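Local coordinates for protein fasciclin-1 (Drosophila melanogaster, PDB 1O70) that acts as a neural cell adhesion molecule, of which this chain holds the third and fourth FAS1 domains, at residues R74-M79 against D151-V156; T159-K164 against V293-G298; M170-Y175 against P199-W204; R192-F197 against L235-K240. One frame throughout, in Å; residues are numbered along the deposited sequence.

Interaction 1: residues R74-M79 against D151-V156; sequences RQILNM and DHVLGV
Ile76 of helix 70-79 packs on a type II beta turn, Val153 to Val156, which follows the last strand of the third FAS1 domain. The contact is buried and mostly apolar, though the turn also offers backbone atoms. The CB of Ile76 does not point straight at the turn, and its branches do the touching. CG2 lies anti to the backbone N and meets two groups. It is 3.4 Å from Leu154 O and 4.0 Å from Val153 CG1, and here the Ile76 and Val153 side chains cross at about a right angle. CG1, on the other branch, comes no nearer than 4.1 Å, to Gly155 O. Beyond it CD1 reaches Val156 CG2 at 3.5 Å. An alanine in place of Ile76 would probably leave a gap between helix and turn, with the methyls of Val153 and Val156 without their mates.

One helical turn on, Met79 comes down beside Ile76. Its CB points at the turn, and its chain bends at chi3 (74°). Leu154 CB lies 4.1 Å from Met79 SD. Gly155 has positive phi (75°), as the third residue of a type II turn commonly does. It has no side chain on the side facing the helix, and its CA lies against Met79 SD at 3.4 Å, with Met79 CE close by.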
# COMPACT_ATOMS: atom_id res chain seq x y z
N ARG A 74 -1.65 15.33 10.39
CA ARG A 74 -0.25 15.26 10.76
C ARG A 74 0.34 13.94 10.25
O ARG A 74 1.47 13.90 9.77
CB ARG A 74 -0.12 15.35 12.29
CG ARG A 74 1.29 15.62 12.81
CD ARG A 74 1.27 16.02 14.28
NE ARG A 74 0.24 17.02 14.54
CZ ARG A 74 -0.88 16.79 15.23
NH1 ARG A 74 -1.11 15.59 15.74
NH2 ARG A 74 -1.77 17.76 15.40
N GLN A 75 -0.43 12.86 10.35
CA GLN A 75 0.04 11.57 9.88
C GLN A 75 0.17 11.59 8.36
O GLN A 75 1.10 11.01 7.80
CB GLN A 75 -0.91 10.46 10.28
CG GLN A 75 -0.95 10.21 11.76
CD GLN A 75 -1.78 8.98 12.08
OE1 GLN A 75 -1.40 7.85 11.74
NE2 GLN A 75 -2.91 9.20 12.73
N ILE A 76 -0.78 12.24 7.71
CA ILE A 76 -0.77 12.35 6.27
C ILE A 76 0.42 13.20 5.86
O ILE A 76 1.20 12.81 4.99
CB ILE A 76 -2.07 12.98 5.78
CG1 ILE A 76 -3.21 11.98 6.02
CG2 ILE A 76 -1.95 13.39 4.32
CD1 ILE A 76 -4.57 12.44 5.55
N LEU A 77 0.58 14.35 6.50
CA LEU A 77 1.70 15.23 6.20
C LEU A 77 3.02 14.49 6.40
O LEU A 77 3.90 14.54 5.54
CB LEU A 77 1.67 16.47 7.10
CG LEU A 77 0.64 17.57 6.78
CD1 LEU A 77 0.52 18.50 7.97
CD2 LEU A 77 1.06 18.35 5.53
N ASN A 78 3.16 13.80 7.53
CA ASN A 78 4.40 13.09 7.83
C ASN A 78 4.85 12.05 6.82
O ASN A 78 6.05 11.84 6.65
CB ASN A 78 4.32 12.42 9.20
CG ASN A 78 4.20 13.42 10.32
OD1 ASN A 78 4.78 14.49 10.27
ND2 ASN A 78 3.44 13.06 11.35
N MET A 79 3.91 11.40 6.13
CA MET A 79 4.31 10.39 5.16
C MET A 79 4.79 11.01 3.85
O MET A 79 5.32 10.31 2.99
CB MET A 79 3.18 9.38 4.91
CG MET A 79 1.93 9.94 4.30
SD MET A 79 0.72 8.65 3.90
CE MET A 79 0.11 8.21 5.56
N ASP A 151 0.72 14.52 -8.04
CA ASP A 151 -0.65 14.84 -8.38
C ASP A 151 -1.73 14.29 -7.47
O ASP A 151 -2.92 14.46 -7.75
CB ASP A 151 -0.95 14.44 -9.82
CG ASP A 151 -0.71 12.97 -10.08
OD1 ASP A 151 -0.43 12.21 -9.11
OD2 ASP A 151 -0.81 12.58 -11.26
N HIS A 152 -1.34 13.61 -6.40
CA HIS A 152 -2.31 13.08 -5.45
C HIS A 152 -1.72 13.22 -4.09
O HIS A 152 -0.50 13.25 -3.95
CB HIS A 152 -2.64 11.61 -5.69
CG HIS A 152 -3.55 11.37 -6.85
ND1 HIS A 152 -3.08 11.11 -8.12
CD2 HIS A 152 -4.90 11.39 -6.94
CE1 HIS A 152 -4.11 10.96 -8.94
NE2 HIS A 152 -5.22 11.13 -8.25
N VAL A 153 -2.58 13.30 -3.09
CA VAL A 153 -2.14 13.43 -1.72
C VAL A 153 -2.02 12.02 -1.14
O VAL A 153 -3.00 11.27 -1.08
CB VAL A 153 -3.15 14.24 -0.90
CG1 VAL A 153 -2.60 14.48 0.49
CG2 VAL A 153 -3.45 15.57 -1.60
N LEU A 154 -0.82 11.65 -0.73
CA LEU A 154 -0.60 10.33 -0.16
C LEU A 154 -1.41 10.19 1.12
O LEU A 154 -1.79 11.19 1.74
CB LEU A 154 0.89 10.11 0.12
CG LEU A 154 1.85 10.23 -1.07
CD1 LEU A 154 3.28 9.99 -0.61
CD2 LEU A 154 1.46 9.23 -2.15
N GLY A 155 -1.69 8.95 1.51
CA GLY A 155 -2.45 8.70 2.72
C GLY A 155 -3.94 8.98 2.65
O GLY A 155 -4.62 8.91 3.66
N VAL A 156 -4.44 9.30 1.46
CA VAL A 156 -5.87 9.57 1.25
C VAL A 156 -6.30 8.80 -0.00
O VAL A 156 -6.31 9.34 -1.11
CB VAL A 156 -6.14 11.07 1.05
CG1 VAL A 156 -7.63 11.30 0.81
CG2 VAL A 156 -5.68 11.86 2.27

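Interaction 2: residues T159-K164 against V293-G298; sequences TTVLGK and VECTNG
Thr159 O is gripped twice by Thr296. The backbone Thr296 N donates to Thr159 O at 3.0 Å, tilted 33° from the carbonyl plane. Thr296 OG1 adds a weak bond to the same oxygen. The hydroxyl sits between the backbone N and the carbonyl carbon of Thr296 (chi1 57°), and it also lies 3.2 Å from Thr160 CG2.

One residue on, the chain enters helix 161-167. Thr160 is the N-cap. Its OG1 accepts from Gly163 N at 3.0 Å, a capping bond inside the segment. The first N-H of the helix, Val161 N, goes across the contact and donates to Asn297 OD1 at 2.9 Å, in the plane of the amide and on a lone pair. The Asn297 amide is fixed at its other end too, because ND2 donates to Asn189 O and Leu187 O. Asn297 CG is 3.7 Å from Thr160 CB.

Cys295 fills the middle. Its CB faces Thr159 O, and its SG lies 3.7 Å from Val161 CA. The CB and CG of Lys164 pass over the same sulfur. The chain bends at chi2, and further out Lys164 CE touches Val293 CG1 at 3.9 Å, the two side chains crossing at about a right angle.

The polar chemistry thus serves the start of the helix. Val161 N meets Asn297 OD1 and Gly163 N meets Thr160 OG1, so the helix is held to the turn that follows strand 284-295. Lys164 NZ bonds Gly130 O of the preceding FAS1 domain, which ties this helix across the domain pair.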
# COMPACT_ATOMS: atom_id res chain seq x y z
N THR A 159 -9.26 5.18 -4.40
CA THR A 159 -9.66 3.96 -5.09
C THR A 159 -10.16 2.91 -4.11
O THR A 159 -9.74 2.87 -2.95
CB THR A 159 -8.50 3.33 -5.89
OG1 THR A 159 -7.43 2.99 -5.00
CG2 THR A 159 -8.02 4.30 -6.94
N THR A 160 -11.08 2.07 -4.58
CA THR A 160 -11.62 0.99 -3.78
C THR A 160 -10.60 -0.14 -3.89
O THR A 160 -9.65 -0.06 -4.68
CB THR A 160 -12.94 0.46 -4.36
OG1 THR A 160 -12.70 -0.09 -5.66
CG2 THR A 160 -13.96 1.57 -4.47
N VAL A 161 -10.79 -1.19 -3.10
CA VAL A 161 -9.91 -2.34 -3.15
C VAL A 161 -9.76 -2.77 -4.62
O VAL A 161 -8.65 -2.96 -5.11
CB VAL A 161 -10.52 -3.50 -2.33
CG1 VAL A 161 -9.74 -4.78 -2.58
CG2 VAL A 161 -10.52 -3.15 -0.86
N LEU A 162 -10.89 -2.91 -5.31
CA LEU A 162 -10.88 -3.29 -6.73
C LEU A 162 -10.11 -2.28 -7.58
O LEU A 162 -9.32 -2.66 -8.45
CB LEU A 162 -12.31 -3.40 -7.28
CG LEU A 162 -12.41 -3.65 -8.79
CD1 LEU A 162 -11.85 -5.04 -9.10
CD2 LEU A 162 -13.86 -3.55 -9.27
N GLY A 163 -10.36 -1.00 -7.34
CA GLY A 163 -9.70 0.04 -8.10
C GLY A 163 -8.20 -0.08 -7.98
O GLY A 163 -7.46 0.14 -8.95
N LYS A 164 -7.76 -0.43 -6.78
CA LYS A 164 -6.35 -0.60 -6.47
C LYS A 164 -5.80 -1.82 -7.19
O LYS A 164 -4.75 -1.75 -7.84
CB LYS A 164 -6.17 -0.78 -4.97
CG LYS A 164 -5.06 0.05 -4.35
CD LYS A 164 -3.72 -0.21 -4.99
CE LYS A 164 -2.68 0.79 -4.51
NZ LYS A 164 -3.00 2.17 -4.94
N VAL A 293 -2.33 -1.08 2.95
CA VAL A 293 -2.51 -0.32 1.72
C VAL A 293 -3.98 0.09 1.75
O VAL A 293 -4.83 -0.61 1.21
CB VAL A 293 -2.19 -1.20 0.48
CG1 VAL A 293 -2.48 -0.42 -0.81
CG2 VAL A 293 -0.72 -1.63 0.52
N GLU A 294 -4.27 1.21 2.41
CA GLU A 294 -5.64 1.67 2.56
C GLU A 294 -6.42 1.95 1.29
O GLU A 294 -5.87 2.39 0.29
CB GLU A 294 -5.66 2.93 3.41
CG GLU A 294 -5.64 2.67 4.89
CD GLU A 294 -5.50 3.96 5.66
OE1 GLU A 294 -6.18 4.96 5.29
OE2 GLU A 294 -4.72 3.98 6.63
N CYS A 295 -7.72 1.69 1.37
CA CYS A 295 -8.63 1.92 0.25
C CYS A 295 -9.88 2.63 0.75
O CYS A 295 -10.02 2.87 1.95
CB CYS A 295 -9.01 0.60 -0.41
SG CYS A 295 -7.63 -0.27 -1.18
N THR A 296 -10.79 2.95 -0.16
CA THR A 296 -12.00 3.66 0.23
C THR A 296 -13.03 2.75 0.89
O THR A 296 -13.83 3.21 1.71
CB THR A 296 -12.64 4.36 -0.99
OG1 THR A 296 -12.90 3.39 -2.02
CG2 THR A 296 -11.69 5.42 -1.54
N ASN A 297 -13.00 1.46 0.56
CA ASN A 297 -13.93 0.50 1.13
C ASN A 297 -13.17 -0.63 1.81
O ASN A 297 -13.63 -1.77 1.80
CB ASN A 297 -14.81 -0.08 0.03
CG ASN A 297 -14.01 -0.78 -1.03
OD1 ASN A 297 -12.80 -0.56 -1.15
ND2 ASN A 297 -14.67 -1.62 -1.82
N GLY A 298 -12.02 -0.32 2.39
CA GLY A 298 -11.27 -1.37 3.05
C GLY A 298 -9.77 -1.16 3.06
O GLY A 298 -9.29 -0.05 2.86
O HOH W 1 -6.29 2.43 -2.27

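Interaction 3: residues M170-Y175 against P199-W204; sequences MMSDTY and PRDKGW. With SO4 (sulfate ion), chain C.
Met170 O accepts from Asp201 N at 3.0 Å, nearly along the C=O axis, and joins two chain turns that each lead into a helix. The segments are closest at Met171 and Arg200, with CA atoms 5.3 Å apart. Helix 172-177 starts beside the first turn of helix 201-210.

Asp201 carries the polar centre. Its CG lies anti to the carbonyl carbon (chi1 -84°). OD2 takes the proton of Ser172 OG on its syn lone pair, at 2.6 Å. OD1 accepts from Asp173 N at 2.7 Å, on the syn side and 21° out of the carboxylate plane. The Asp173 carboxylate stacks on that of Asp201, planes 23° apart, a like-charged pair that may raise the proton affinity of either acid. An alanine at Asp201 would probably leave Ser172 OG and Asp173 N without their acceptor and loosen the start of helix 172-177.

Thr174 OG1 links the two sides a second time. It accepts from Trp204 NE1 at 2.7 Å, in the plane of the indole, and donates to Pro199 O at 2.9 Å on a lone pair. Pro199 CB lies over one face of the indole, toward its rim, while Asp173 CB comes to 3.3 Å from Trp204 CD1.

A sulfate, probably from the crystallisation liquor, accepts through O2 from Lys202 N at 2.9 Å and from Arg200 NE. The contact is a meeting of two helix starts in the fourth FAS1 domain: Arg200 is the N-cap of helix 201-210, and Asp201 in its first turn receives the start of helix 172-177.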
# COMPACT_ATOMS: atom_id res chain seq x y z
N MET A 170 1.96 -4.61 -9.02
CA MET A 170 2.41 -5.61 -8.06
C MET A 170 1.34 -6.64 -7.73
O MET A 170 1.64 -7.76 -7.30
CB MET A 170 2.87 -4.92 -6.78
CG MET A 170 3.81 -5.78 -5.99
SD MET A 170 4.62 -4.88 -4.68
CE MET A 170 3.48 -5.23 -3.41
N MET A 171 0.09 -6.25 -7.96
CA MET A 171 -1.08 -7.08 -7.69
C MET A 171 -1.65 -7.72 -8.94
O MET A 171 -2.65 -8.42 -8.85
CB MET A 171 -2.16 -6.23 -7.00
CG MET A 171 -1.73 -5.64 -5.63
SD MET A 171 -2.98 -4.58 -4.87
CE MET A 171 -2.11 -3.83 -3.51
N SER A 172 -1.01 -7.50 -10.08
CA SER A 172 -1.49 -8.01 -11.37
C SER A 172 -1.93 -9.48 -11.40
O SER A 172 -2.97 -9.79 -12.00
CB SER A 172 -0.44 -7.77 -12.46
OG SER A 172 0.44 -8.88 -12.61
N ASP A 173 -1.17 -10.38 -10.77
CA ASP A 173 -1.54 -11.79 -10.77
C ASP A 173 -2.81 -12.03 -9.95
O ASP A 173 -3.78 -12.63 -10.43
CB ASP A 173 -0.40 -12.65 -10.21
CG ASP A 173 0.70 -12.88 -11.23
OD1 ASP A 173 0.51 -12.53 -12.40
OD2 ASP A 173 1.76 -13.42 -10.88
N THR A 174 -2.81 -11.56 -8.71
CA THR A 174 -3.97 -11.73 -7.87
C THR A 174 -5.19 -11.07 -8.52
O THR A 174 -6.30 -11.59 -8.44
CB THR A 174 -3.75 -11.17 -6.45
OG1 THR A 174 -2.83 -12.01 -5.75
CG2 THR A 174 -5.06 -11.11 -5.68
N TYR A 175 -5.00 -9.94 -9.19
CA TYR A 175 -6.12 -9.25 -9.82
C TYR A 175 -6.64 -10.06 -11.00
O TYR A 175 -7.85 -10.16 -11.21
CB TYR A 175 -5.71 -7.85 -10.29
CG TYR A 175 -6.69 -7.21 -11.25
CD1 TYR A 175 -8.00 -6.93 -10.86
CD2 TYR A 175 -6.30 -6.90 -12.55
CE1 TYR A 175 -8.90 -6.34 -11.76
CE2 TYR A 175 -7.18 -6.33 -13.46
CZ TYR A 175 -8.48 -6.05 -13.06
OH TYR A 175 -9.33 -5.47 -13.97
N PRO A 199 -1.54 -11.64 -2.35
CA PRO A 199 -0.18 -12.12 -2.64
C PRO A 199 0.38 -11.28 -3.81
O PRO A 199 -0.33 -11.02 -4.78
CB PRO A 199 -0.41 -13.58 -3.03
CG PRO A 199 -1.66 -13.95 -2.25
CD PRO A 199 -2.52 -12.73 -2.45
N ARG A 200 1.63 -10.85 -3.71
CA ARG A 200 2.24 -10.05 -4.77
C ARG A 200 2.60 -10.98 -5.92
O ARG A 200 2.60 -12.20 -5.76
CB ARG A 200 3.51 -9.37 -4.26
CG ARG A 200 4.54 -10.37 -3.79
CD ARG A 200 5.69 -9.69 -3.07
NE ARG A 200 6.41 -8.79 -3.95
CZ ARG A 200 7.61 -8.28 -3.67
NH1 ARG A 200 8.22 -8.60 -2.53
NH2 ARG A 200 8.20 -7.46 -4.53
N ASP A 201 2.92 -10.42 -7.09
CA ASP A 201 3.28 -11.24 -8.24
C ASP A 201 4.41 -12.23 -7.90
O ASP A 201 4.29 -13.43 -8.18
CB ASP A 201 3.69 -10.35 -9.41
CG ASP A 201 2.49 -9.86 -10.24
OD1 ASP A 201 1.32 -9.99 -9.78
OD2 ASP A 201 2.71 -9.33 -11.35
N LYS A 202 5.49 -11.74 -7.29
CA LYS A 202 6.63 -12.59 -6.91
C LYS A 202 6.12 -13.81 -6.12
O LYS A 202 6.66 -14.91 -6.24
CB LYS A 202 7.63 -11.81 -6.06
CG LYS A 202 8.97 -12.50 -5.88
CD LYS A 202 9.85 -11.81 -4.83
CE LYS A 202 10.02 -10.30 -5.08
NZ LYS A 202 10.78 -9.96 -6.32
N GLY A 203 5.09 -13.59 -5.30
CA GLY A 203 4.51 -14.66 -4.53
C GLY A 203 3.90 -15.73 -5.42
O GLY A 203 4.17 -16.92 -5.22
N TRP A 204 3.08 -15.35 -6.41
CA TRP A 204 2.50 -16.35 -7.30
C TRP A 204 3.59 -17.00 -8.15
O TRP A 204 3.49 -18.18 -8.48
CB TRP A 204 1.42 -15.75 -8.21
CG TRP A 204 0.13 -15.44 -7.48
CD1 TRP A 204 -0.41 -14.20 -7.27
CD2 TRP A 204 -0.75 -16.38 -6.82
NE1 TRP A 204 -1.56 -14.31 -6.53
CE2 TRP A 204 -1.79 -15.62 -6.24
CE3 TRP A 204 -0.75 -17.78 -6.67
CZ2 TRP A 204 -2.83 -16.21 -5.52
CZ3 TRP A 204 -1.80 -18.37 -5.94
CH2 TRP A 204 -2.82 -17.58 -5.37
S SO4 C . 6.55 -8.06 -7.68
O1 SO4 C . 5.71 -7.02 -8.26
O2 SO4 C . 5.74 -8.88 -6.76
O3 SO4 C . 7.10 -8.93 -8.73
O4 SO4 C . 7.65 -7.42 -6.94
O HOH W 2 -0.34 -10.47 -7.44

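Interaction 4: residues R192-F197 against L235-K240; sequences RRFTYF and LAISDK
Leu235 CD1 packs against the side chains of Phe194 and Tyr196. It is 3.7 Å from Phe194 CD2 and 3.8 Å from Tyr196 CB. The leucine CG lies anti to its backbone N (chi1 -174°), and beyond it both methyls reach the Phe194 ring. Ile237 lies beside Phe194, pointing the same way, and Ile237 CG1 also meets Phe194 CD2, at 3.9 Å. Phe183 and Leu187 also pack on Leu235. Further along, Ile237 CG2 touches Arg192 NE.

The backbones run antiparallel, at 165° and with axes 4.8 Å apart. Two hydrogen-bonded pairs join them. Thr195 N donates to Ala236 O at 3.0 Å, and Ala236 N returns a bond to Thr195 O. Arg193 and Ser238 exchange longer bonds. On the sheet face of these four residues, Thr195 CB meets Ala236 CB at 3.9 Å.

Polar groups gather at the edge. Ser238 OG donates to Lys240 O at 2.8 Å. A water bridges the segments, bonding Thr195 OG1 at 2.8 Å as well as Arg193 O and Lys240 O. The CB and CG of Arg193 run past the carbonyls of Ser238 and Asp239, and its NH1 donates to Arg192 O and Thr190 O.

Strand 235-238 is outermost in its sheet. Its two faces differ in chemistry: Leu235 and Ile237 join the aromatic side, while the other pairs Ala236 with Thr195 and carries the polar groups of Thr195, Ser238 and Arg193.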
# COMPACT_ATOMS: atom_id res chain seq x y z
N ARG A 192 -19.67 -2.47 2.21
CA ARG A 192 -18.96 -3.43 3.06
C ARG A 192 -17.53 -2.93 3.24
O ARG A 192 -17.10 -1.99 2.58
CB ARG A 192 -18.92 -4.81 2.40
CG ARG A 192 -20.19 -5.20 1.65
CD ARG A 192 -21.28 -5.73 2.58
NE ARG A 192 -20.95 -7.05 3.11
CZ ARG A 192 -21.80 -7.81 3.81
NH1 ARG A 192 -23.04 -7.38 4.06
NH2 ARG A 192 -21.41 -8.99 4.26
N ARG A 193 -16.79 -3.57 4.14
CA ARG A 193 -15.41 -3.20 4.36
C ARG A 193 -14.56 -4.46 4.19
O ARG A 193 -14.76 -5.45 4.89
CB ARG A 193 -15.23 -2.61 5.76
CG ARG A 193 -15.67 -1.16 5.85
CD ARG A 193 -14.78 -0.27 4.98
NE ARG A 193 -15.26 1.11 4.89
CZ ARG A 193 -16.29 1.52 4.15
NH1 ARG A 193 -16.96 0.64 3.42
NH2 ARG A 193 -16.63 2.80 4.12
N PHE A 194 -13.64 -4.42 3.23
CA PHE A 194 -12.80 -5.56 2.96
C PHE A 194 -11.37 -5.43 3.44
O PHE A 194 -10.78 -4.35 3.40
CB PHE A 194 -12.73 -5.86 1.47
CG PHE A 194 -14.05 -5.95 0.79
CD1 PHE A 194 -14.69 -4.80 0.35
CD2 PHE A 194 -14.64 -7.18 0.53
CE1 PHE A 194 -15.89 -4.87 -0.36
CE2 PHE A 194 -15.83 -7.27 -0.17
CZ PHE A 194 -16.46 -6.10 -0.62
N THR A 195 -10.82 -6.55 3.89
CA THR A 195 -9.44 -6.62 4.32
C THR A 195 -8.89 -7.75 3.45
O THR A 195 -9.03 -8.93 3.78
CB THR A 195 -9.33 -6.98 5.80
OG1 THR A 195 -9.88 -5.92 6.58
CG2 THR A 195 -7.88 -7.18 6.18
N TYR A 196 -8.30 -7.38 2.32
CA TYR A 196 -7.78 -8.35 1.36
C TYR A 196 -6.27 -8.58 1.50
O TYR A 196 -5.47 -7.66 1.34
CB TYR A 196 -8.11 -7.86 -0.06
CG TYR A 196 -8.11 -8.92 -1.16
CD1 TYR A 196 -8.28 -8.55 -2.49
CD2 TYR A 196 -7.93 -10.27 -0.87
CE1 TYR A 196 -8.26 -9.49 -3.52
CE2 TYR A 196 -7.91 -11.23 -1.89
CZ TYR A 196 -8.08 -10.84 -3.21
OH TYR A 196 -8.01 -11.77 -4.23
N PHE A 197 -5.91 -9.82 1.82
CA PHE A 197 -4.51 -10.19 1.95
C PHE A 197 -4.12 -10.63 0.55
O PHE A 197 -4.40 -11.76 0.14
CB PHE A 197 -4.31 -11.34 2.94
CG PHE A 197 -4.69 -10.99 4.34
CD1 PHE A 197 -6.02 -11.05 4.74
CD2 PHE A 197 -3.74 -10.51 5.24
CE1 PHE A 197 -6.41 -10.64 6.00
CE2 PHE A 197 -4.11 -10.10 6.52
CZ PHE A 197 -5.45 -10.16 6.90
N LEU A 235 -9.84 -13.04 1.71
CA LEU A 235 -10.74 -11.91 1.88
C LEU A 235 -11.63 -11.88 3.11
O LEU A 235 -12.57 -12.67 3.22
CB LEU A 235 -11.62 -11.76 0.63
CG LEU A 235 -12.51 -10.52 0.59
CD1 LEU A 235 -11.64 -9.27 0.49
CD2 LEU A 235 -13.46 -10.61 -0.60
N ALA A 236 -11.34 -10.95 4.01
CA ALA A 236 -12.11 -10.77 5.23
C ALA A 236 -13.18 -9.71 5.01
O ALA A 236 -12.88 -8.60 4.58
CB ALA A 236 -11.19 -10.35 6.37
N ILE A 237 -14.43 -10.05 5.31
CA ILE A 237 -15.54 -9.13 5.12
C ILE A 237 -16.28 -8.83 6.41
O ILE A 237 -16.85 -9.73 7.02
CB ILE A 237 -16.55 -9.71 4.11
CG1 ILE A 237 -15.81 -10.13 2.82
CG2 ILE A 237 -17.65 -8.70 3.82
CD1 ILE A 237 -16.66 -10.89 1.80
N SER A 238 -16.25 -7.57 6.84
CA SER A 238 -16.97 -7.17 8.05
C SER A 238 -17.38 -5.70 7.97
O SER A 238 -17.27 -5.07 6.91
CB SER A 238 -16.14 -7.43 9.32
OG SER A 238 -15.09 -6.50 9.50
N ASP A 239 -17.88 -5.15 9.07
CA ASP A 239 -18.31 -3.76 9.07
C ASP A 239 -17.10 -2.83 9.21
O ASP A 239 -17.20 -1.63 8.96
CB ASP A 239 -19.31 -3.53 10.21
CG ASP A 239 -18.72 -3.84 11.57
OD1 ASP A 239 -17.84 -4.72 11.65
OD2 ASP A 239 -19.15 -3.21 12.57
N LYS A 240 -15.97 -3.39 9.61
CA LYS A 240 -14.76 -2.58 9.77
C LYS A 240 -13.54 -3.19 9.06
O LYS A 240 -13.57 -4.35 8.63
CB LYS A 240 -14.44 -2.39 11.25
CG LYS A 240 -14.08 -3.64 12.00
CD LYS A 240 -13.77 -3.33 13.44
CE LYS A 240 -13.40 -4.59 14.20
NZ LYS A 240 -13.13 -4.32 15.64
O HOH W 3 -12.66 -6.14 6.57

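In the fold
Interaction 1 belongs to the third FAS1 domain, and interactions 2, 3 and 4 to the fourth. The segment 151-156 of interaction 1 runs almost directly into 159-164 of interaction 2, and their centres are 16 Å apart. Interactions 2 and 4 are closest, 11 Å between centres. There Asn297 O and Phe194 N lie 3.0 Å apart, a probable hydrogen bond from strand 193-199 to the turn before strand 298-303. Interactions 3 and 4 share strand 193-199 and meet where Thr174 CG2 touches Tyr196 OH at 3.4 Å. Lys164 CD packs on Met171 CE between interactions 2 and 3. Interaction 1 stays about 14 Å from interaction 3 by nearest atoms, on the opposite side of the chain's centre.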